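Local coordinates for putative (PDB 4O8S), which belongs to the nucleotidyltransferase superfamily, with an AbiEii-type family domain, and probably acts as a nucleotidyltransferase, at residues D47-K52 and E103-D108; P24-G29 and G120-K125. All blocks are in the same frame, centred on the assembly; numbering follows the deposited sequence.

Contact 1. Residues D47-K52 and E103-D108; sequences DFDCHK and EISYRD
Glu-103, Asp-49 and Phe-48 have the most surface buried in this parallel pairing of two strands. Phe-48 is gripped through its backbone. Its N donates to Glu-103 O (2.8 Å, 152° at the hydrogen), in the carbonyl plane, and its O accepts from Ser-105 N at 3.0 Å. The ring turns to the sheet face of Ile-104, with Glu-103 O at its edge. There Phe-48 CB meets Ile-104 CG2 at 4.2 Å. Asp-49 lies on the other face, with CG beside its own backbone N (chi1 -77°). Its OD1 is 3.6 Å from Asp-108 OD2, a pair of like charges. Salt bridges from Asp-49 to Lys-28 and Arg-128 probably ease the repulsion. Ser-105 OG donates to Asp-108 OD2 (2.8 Å) and holds that carboxylate. A water donates to Asp-49 OD2 at 2.5 Å. Glu-103 extends on this same face and pairs with Arg-84. Its OE1 lies 4.7 Å from Asp-47 OD1. Asp-47 ends an Asp-Leu-Asp sequence, consistent with the [DE]h[DE] motif of nucleotidyltransferases, and Glu-103 is the likely third carboxylate. Strand 46-50 lies between strands 26-27 and 98-106 in the mixed sheet, and strand 82-91 flanks 98-106 on its other side.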
loop_
_atom_site.group_PDB
_atom_site.type_symbol
_atom_site.label_atom_id
_atom_site.label_comp_id
_atom_site.label_asym_id
_atom_site.label_seq_id
_atom_site.Cartn_x
_atom_site.Cartn_y
_atom_site.Cartn_z
ATOM N N ASP A 47 -1.103 -6.654 -3.992
ATOM C CA ASP A 47 -1.964 -7.202 -2.951
ATOM C C ASP A 47 -3.415 -6.791 -3.219
ATOM O O ASP A 47 -3.709 -5.600 -3.425
ATOM C CB ASP A 47 -1.508 -6.690 -1.574
ATOM C CG ASP A 47 -1.895 -7.625 -0.435
ATOM O OD1 ASP A 47 -2.331 -8.781 -0.695
ATOM O OD2 ASP A 47 -1.736 -7.223 0.739
ATOM N N PHE A 48 -4.317 -7.772 -3.211
ATOM C CA PHE A 48 -5.726 -7.524 -3.525
ATOM C C PHE A 48 -6.659 -8.048 -2.456
ATOM O O PHE A 48 -6.299 -8.961 -1.681
ATOM C CB PHE A 48 -6.115 -8.225 -4.823
ATOM C CG PHE A 48 -5.365 -7.763 -6.032
ATOM C CD1 PHE A 48 -4.170 -8.370 -6.389
ATOM C CD2 PHE A 48 -5.884 -6.761 -6.851
ATOM C CE1 PHE A 48 -3.474 -7.964 -7.555
ATOM C CE2 PHE A 48 -5.206 -6.350 -7.999
ATOM C CZ PHE A 48 -3.994 -6.950 -8.350
ATOM N N ASP A 49 -7.857 -7.471 -2.407
ATOM C CA ASP A 49 -9.001 -8.100 -1.739
ATOM C C ASP A 49 -9.944 -8.502 -2.855
ATOM O O ASP A 49 -9.975 -7.850 -3.901
ATOM C CB ASP A 49 -9.756 -7.126 -0.835
ATOM C CG ASP A 49 -9.049 -6.862 0.466
ATOM O OD1 ASP A 49 -8.312 -7.759 0.958
ATOM O OD2 ASP A 49 -9.230 -5.743 0.999
ATOM N N CYS A 50 -10.702 -9.572 -2.641
ATOM C CA CYS A 50 -11.718 -9.994 -3.588
ATOM C C CYS A 50 -12.749 -10.826 -2.841
ATOM O O CYS A 50 -12.384 -11.628 -1.983
ATOM C CB CYS A 50 -11.085 -10.840 -4.687
ATOM S SG CYS A 50 -12.071 -10.916 -6.211
ATOM N N HIS A 51 -14.029 -10.658 -3.156
ATOM C CA HIS A 51 -15.064 -11.396 -2.424
ATOM C C HIS A 51 -15.317 -12.806 -2.980
ATOM O O HIS A 51 -15.944 -13.633 -2.309
ATOM C CB HIS A 51 -16.375 -10.611 -2.369
ATOM C CG HIS A 51 -17.137 -10.631 -3.655
ATOM N ND1 HIS A 51 -16.924 -9.713 -4.662
ATOM C CD2 HIS A 51 -18.103 -11.468 -4.107
ATOM C CE1 HIS A 51 -17.735 -9.978 -5.674
ATOM N NE2 HIS A 51 -18.456 -11.040 -5.363
ATOM N N LYS A 52 -14.843 -13.082 -4.194
ATOM C CA LYS A 52 -14.946 -14.439 -4.737
ATOM C C LYS A 52 -13.764 -14.812 -5.631
ATOM O O LYS A 52 -12.967 -13.951 -6.034
ATOM C CB LYS A 52 -16.247 -14.611 -5.524
ATOM C CG LYS A 52 -16.217 -13.941 -6.898
ATOM C CD LYS A 52 -17.616 -13.879 -7.511
ATOM C CE LYS A 52 -17.624 -13.013 -8.768
ATOM N NZ LYS A 52 -19.007 -12.667 -9.228
ATOM N N GLU A 103 -0.648 -11.399 -4.194
ATOM C CA GLU A 103 -1.426 -11.989 -3.115
ATOM C C GLU A 103 -2.869 -11.524 -3.111
ATOM O O GLU A 103 -3.172 -10.355 -3.410
ATOM C CB GLU A 103 -0.795 -11.659 -1.771
ATOM C CG GLU A 103 0.515 -12.378 -1.503
ATOM C CD GLU A 103 0.717 -12.605 -0.015
ATOM O OE1 GLU A 103 -0.307 -12.784 0.706
ATOM O OE2 GLU A 103 1.888 -12.590 0.431
ATOM N N ILE A 104 -3.768 -12.433 -2.749
ATOM C CA ILE A 104 -5.175 -12.097 -2.646
ATOM C C ILE A 104 -5.716 -12.573 -1.306
ATOM O O ILE A 104 -5.403 -13.693 -0.855
ATOM C CB ILE A 104 -5.997 -12.766 -3.764
ATOM C CG1 ILE A 104 -5.243 -12.703 -5.096
ATOM C CG2 ILE A 104 -7.391 -12.135 -3.874
ATOM C CD1 ILE A 104 -5.950 -13.437 -6.232
ATOM N N SER A 105 -6.534 -11.734 -0.675
ATOM C CA SER A 105 -7.310 -12.137 0.492
ATOM C C SER A 105 -8.799 -12.167 0.121
ATOM O O SER A 105 -9.308 -11.192 -0.441
ATOM C CB SER A 105 -7.067 -11.176 1.662
ATOM O OG SER A 105 -8.056 -11.381 2.670
ATOM N N TYR A 106 -9.486 -13.282 0.408
ATOM C CA TYR A 106 -10.925 -13.427 0.126
ATOM C C TYR A 106 -11.779 -13.108 1.373
ATOM O O TYR A 106 -11.284 -13.231 2.491
ATOM C CB TYR A 106 -11.220 -14.830 -0.448
ATOM C CG TYR A 106 -10.407 -15.129 -1.698
ATOM C CD1 TYR A 106 -10.790 -14.614 -2.932
ATOM C CD2 TYR A 106 -9.248 -15.892 -1.643
ATOM C CE1 TYR A 106 -10.052 -14.840 -4.074
ATOM C CE2 TYR A 106 -8.493 -16.133 -2.796
ATOM C CZ TYR A 106 -8.907 -15.595 -4.004
ATOM O OH TYR A 106 -8.190 -15.813 -5.164
ATOM N N ARG A 107 -13.024 -12.660 1.185
ATOM C CA ARG A 107 -13.905 -12.188 2.287
ATOM C C ARG A 107 -13.273 -11.169 3.265
ATOM O O ARG A 107 -13.717 -11.003 4.407
ATOM C CB ARG A 107 -14.540 -13.359 3.059
ATOM C CG ARG A 107 -15.880 -13.035 3.744
ATOM C CD ARG A 107 -17.028 -12.948 2.744
ATOM N NE ARG A 107 -17.421 -11.574 2.434
ATOM C CZ ARG A 107 -18.376 -11.254 1.564
ATOM N NH1 ARG A 107 -19.027 -12.211 0.918
ATOM N NH2 ARG A 107 -18.679 -9.982 1.336
ATOM N N ASP A 108 -12.222 -10.506 2.802
ATOM C CA ASP A 108 -11.692 -9.319 3.443
ATOM C C ASP A 108 -12.529 -8.221 2.809
ATOM O O ASP A 108 -12.726 -7.140 3.369
ATOM C CB ASP A 108 -10.234 -9.153 3.013
ATOM C CG ASP A 108 -9.352 -8.551 4.094
ATOM O OD1 ASP A 108 -9.775 -7.571 4.749
ATOM O OD2 ASP A 108 -8.222 -9.062 4.275
HETATM O O HOH W 1 -8.446 -5.082 3.266
#

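Contact 2. Residues P24-G29 and G120-K125; sequences PMVLKG and GMRIAK
Two backbone hydrogen bonds join segments 24-29 and 120-125 at a single bridge between Leu-27 and Ile-123. Leu-27 N donates to Arg-122 O at 3.0 Å. Ala-124 N donates to Leu-27 O at 2.8 Å, nearly along the C=O axis. A second set comes from the side chain of Arg-122, which bends at chi3 (45°) and lays its guanidinium edge against two successive carbonyls. NE binds Met-25 O and NH2 binds Pro-24 O, both at 3.0 Å. Both donors stand above the carbonyl planes, although the two oxygens lie near the guanidinium plane. One water donates to Met-25 O (2.9 Å) and to Arg-122 O. Apolar contacts fill in beside them. Val-26 crosses Arg-122 at about a right angle, CG2 to NH2 3.4 Å, while its CG1 lies 3.4 Å from Ala-124 N. Leu-27 and Ile-123 lie side by side, CD2 to CD1 4.2 Å apart, and both touch Ala-32 of helix 29-36. Gly-29, at the strand-to-helix turn, is consistent with the glycine motif (hG[GS]) of the nucleotidyltransferase fold. Buried Met-25 O thus takes two bonds, from arginine and water. Bonds from NE and NH2, with the NH1 salt bridge to Glu-112, together fix the guanidinium's orientation.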
loop_
_atom_site.group_PDB
_atom_site.type_symbol
_atom_site.label_atom_id
_atom_site.label_comp_id
_atom_site.label_asym_id
_atom_site.label_seq_id
_atom_site.Cartn_x
_atom_site.Cartn_y
_atom_site.Cartn_z
ATOM N N PRO A 24 -14.017 -8.427 -9.531
ATOM C CA PRO A 24 -14.219 -7.716 -8.260
ATOM C C PRO A 24 -12.920 -7.491 -7.471
ATOM O O PRO A 24 -12.994 -7.047 -6.324
ATOM C CB PRO A 24 -15.146 -8.660 -7.469
ATOM C CG PRO A 24 -15.603 -9.726 -8.467
ATOM C CD PRO A 24 -14.488 -9.824 -9.449
HETATM N N MSE A 25 -11.771 -7.804 -8.066
HETATM C CA MSE A 25 -10.464 -7.605 -7.422
HETATM C C MSE A 25 -10.205 -6.129 -7.075
HETATM O O MSE A 25 -10.374 -5.260 -7.921
HETATM C CB MSE A 25 -9.355 -8.078 -8.360
HETATM C CG MSE A 25 -9.413 -9.553 -8.658
HETATM SE SE MSE A 25 -8.376 -10.573 -7.301
HETATM C CE MSE A 25 -6.610 -10.440 -8.069
ATOM N N VAL A 26 -9.771 -5.863 -5.844
ATOM C CA VAL A 26 -9.450 -4.508 -5.400
ATOM C C VAL A 26 -8.001 -4.456 -4.921
ATOM O O VAL A 26 -7.639 -5.155 -3.948
ATOM C CB VAL A 26 -10.341 -4.095 -4.215
ATOM C CG1 VAL A 26 -10.075 -2.609 -3.820
ATOM C CG2 VAL A 26 -11.821 -4.353 -4.541
ATOM N N LEU A 27 -7.175 -3.653 -5.595
ATOM C CA LEU A 27 -5.774 -3.442 -5.192
ATOM C C LEU A 27 -5.728 -2.649 -3.900
ATOM O O LEU A 27 -6.440 -1.648 -3.749
ATOM C CB LEU A 27 -5.012 -2.683 -6.276
ATOM C CG LEU A 27 -3.486 -2.508 -6.197
ATOM C CD1 LEU A 27 -2.771 -3.838 -6.466
ATOM C CD2 LEU A 27 -3.021 -1.422 -7.193
ATOM N N LYS A 28 -4.900 -3.095 -2.953
ATOM C CA LYS A 28 -4.765 -2.401 -1.692
ATOM C C LYS A 28 -3.293 -2.219 -1.349
ATOM O O LYS A 28 -2.415 -2.438 -2.182
ATOM C CB LYS A 28 -5.467 -3.174 -0.570
ATOM C CG LYS A 28 -4.922 -4.596 -0.406
ATOM C CD LYS A 28 -5.595 -5.325 0.764
ATOM C CE LYS A 28 -5.051 -6.766 0.861
ATOM N NZ LYS A 28 -5.678 -7.503 1.990
ATOM N N GLY A 29 -3.049 -1.787 -0.121
ATOM C CA GLY A 29 -1.712 -1.656 0.413
ATOM C C GLY A 29 -0.777 -0.742 -0.338
ATOM O O GLY A 29 -1.190 0.276 -0.942
ATOM N N GLY A 120 -8.426 3.584 -14.532
ATOM C CA GLY A 120 -8.895 2.297 -14.996
ATOM C C GLY A 120 -8.557 1.163 -14.042
ATOM O O GLY A 120 -8.654 -0.001 -14.422
HETATM N N MSE A 121 -8.184 1.488 -12.805
HETATM C CA MSE A 121 -7.810 0.445 -11.847
HETATM C C MSE A 121 -8.658 0.503 -10.592
HETATM O O MSE A 121 -8.823 1.582 -10.010
HETATM C CB MSE A 121 -6.341 0.610 -11.455
HETATM C CG MSE A 121 -5.393 0.493 -12.620
HETATM SE SE MSE A 121 -3.507 0.797 -12.027
HETATM C CE MSE A 121 -3.546 2.758 -11.909
ATOM N N ARG A 122 -9.187 -0.649 -10.179
ATOM C CA ARG A 122 -9.958 -0.754 -8.938
ATOM C C ARG A 122 -9.005 -0.783 -7.738
ATOM O O ARG A 122 -8.138 -1.673 -7.626
ATOM C CB ARG A 122 -10.817 -2.022 -8.955
ATOM C CG ARG A 122 -11.923 -2.018 -10.028
ATOM C CD ARG A 122 -12.577 -3.407 -10.181
ATOM N NE ARG A 122 -12.892 -4.046 -8.898
ATOM C CZ ARG A 122 -13.983 -3.790 -8.180
ATOM N NH1 ARG A 122 -14.869 -2.894 -8.606
ATOM N NH2 ARG A 122 -14.197 -4.424 -7.031
ATOM N N ILE A 123 -9.145 0.193 -6.849
ATOM C CA ILE A 123 -8.171 0.399 -5.786
ATOM C C ILE A 123 -8.919 0.737 -4.503
ATOM O O ILE A 123 -9.988 1.367 -4.548
ATOM C CB ILE A 123 -7.197 1.553 -6.164
ATOM C CG1 ILE A 123 -6.407 1.197 -7.427
ATOM C CG2 ILE A 123 -6.206 1.845 -5.060
ATOM C CD1 ILE A 123 -5.197 2.133 -7.676
ATOM N N ALA A 124 -8.368 0.321 -3.361
ATOM C CA ALA A 124 -8.984 0.584 -2.057
ATOM C C ALA A 124 -8.979 2.083 -1.767
ATOM O O ALA A 124 -8.067 2.803 -2.217
ATOM C CB ALA A 124 -8.211 -0.140 -0.954
ATOM N N LYS A 125 -9.948 2.549 -0.983
ATOM C CA LYS A 125 -9.952 3.954 -0.566
ATOM C C LYS A 125 -8.836 4.239 0.427
ATOM O O LYS A 125 -8.390 3.344 1.162
ATOM C CB LYS A 125 -11.298 4.352 0.053
ATOM C CG LYS A 125 -12.476 4.255 -0.908
ATOM C CD LYS A 125 -13.781 4.564 -0.182
ATOM C CE LYS A 125 -14.933 4.743 -1.176
ATOM N NZ LYS A 125 -16.224 5.065 -0.482
HETATM O O HOH W 2 -7.891 -4.156 -8.892
#

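Overall arrangement
Contact 1 is nested in the loop that contact 2 closes, and their centres lie about 10 Å apart. They meet along the antiparallel pairing of strands 26-27 and 46-50. Val-26 N and Asp-49 O, and Lys-28 N and Asp-47 O, are probably hydrogen-bonded there. Contact 2 is the more buried. Its polar chemistry is backbone bonds, one arginine on carbonyls and a water, beside aliphatic packing near helices 4-19 and 29-36. Contact 1 has one buried apolar face, but its other face gathers carboxylates and its loop end is exposed. Lys-28 of contact 2 probably offsets part of that charge. That acidic face is consistent with the active-site side of a nucleotidyltransferase fold.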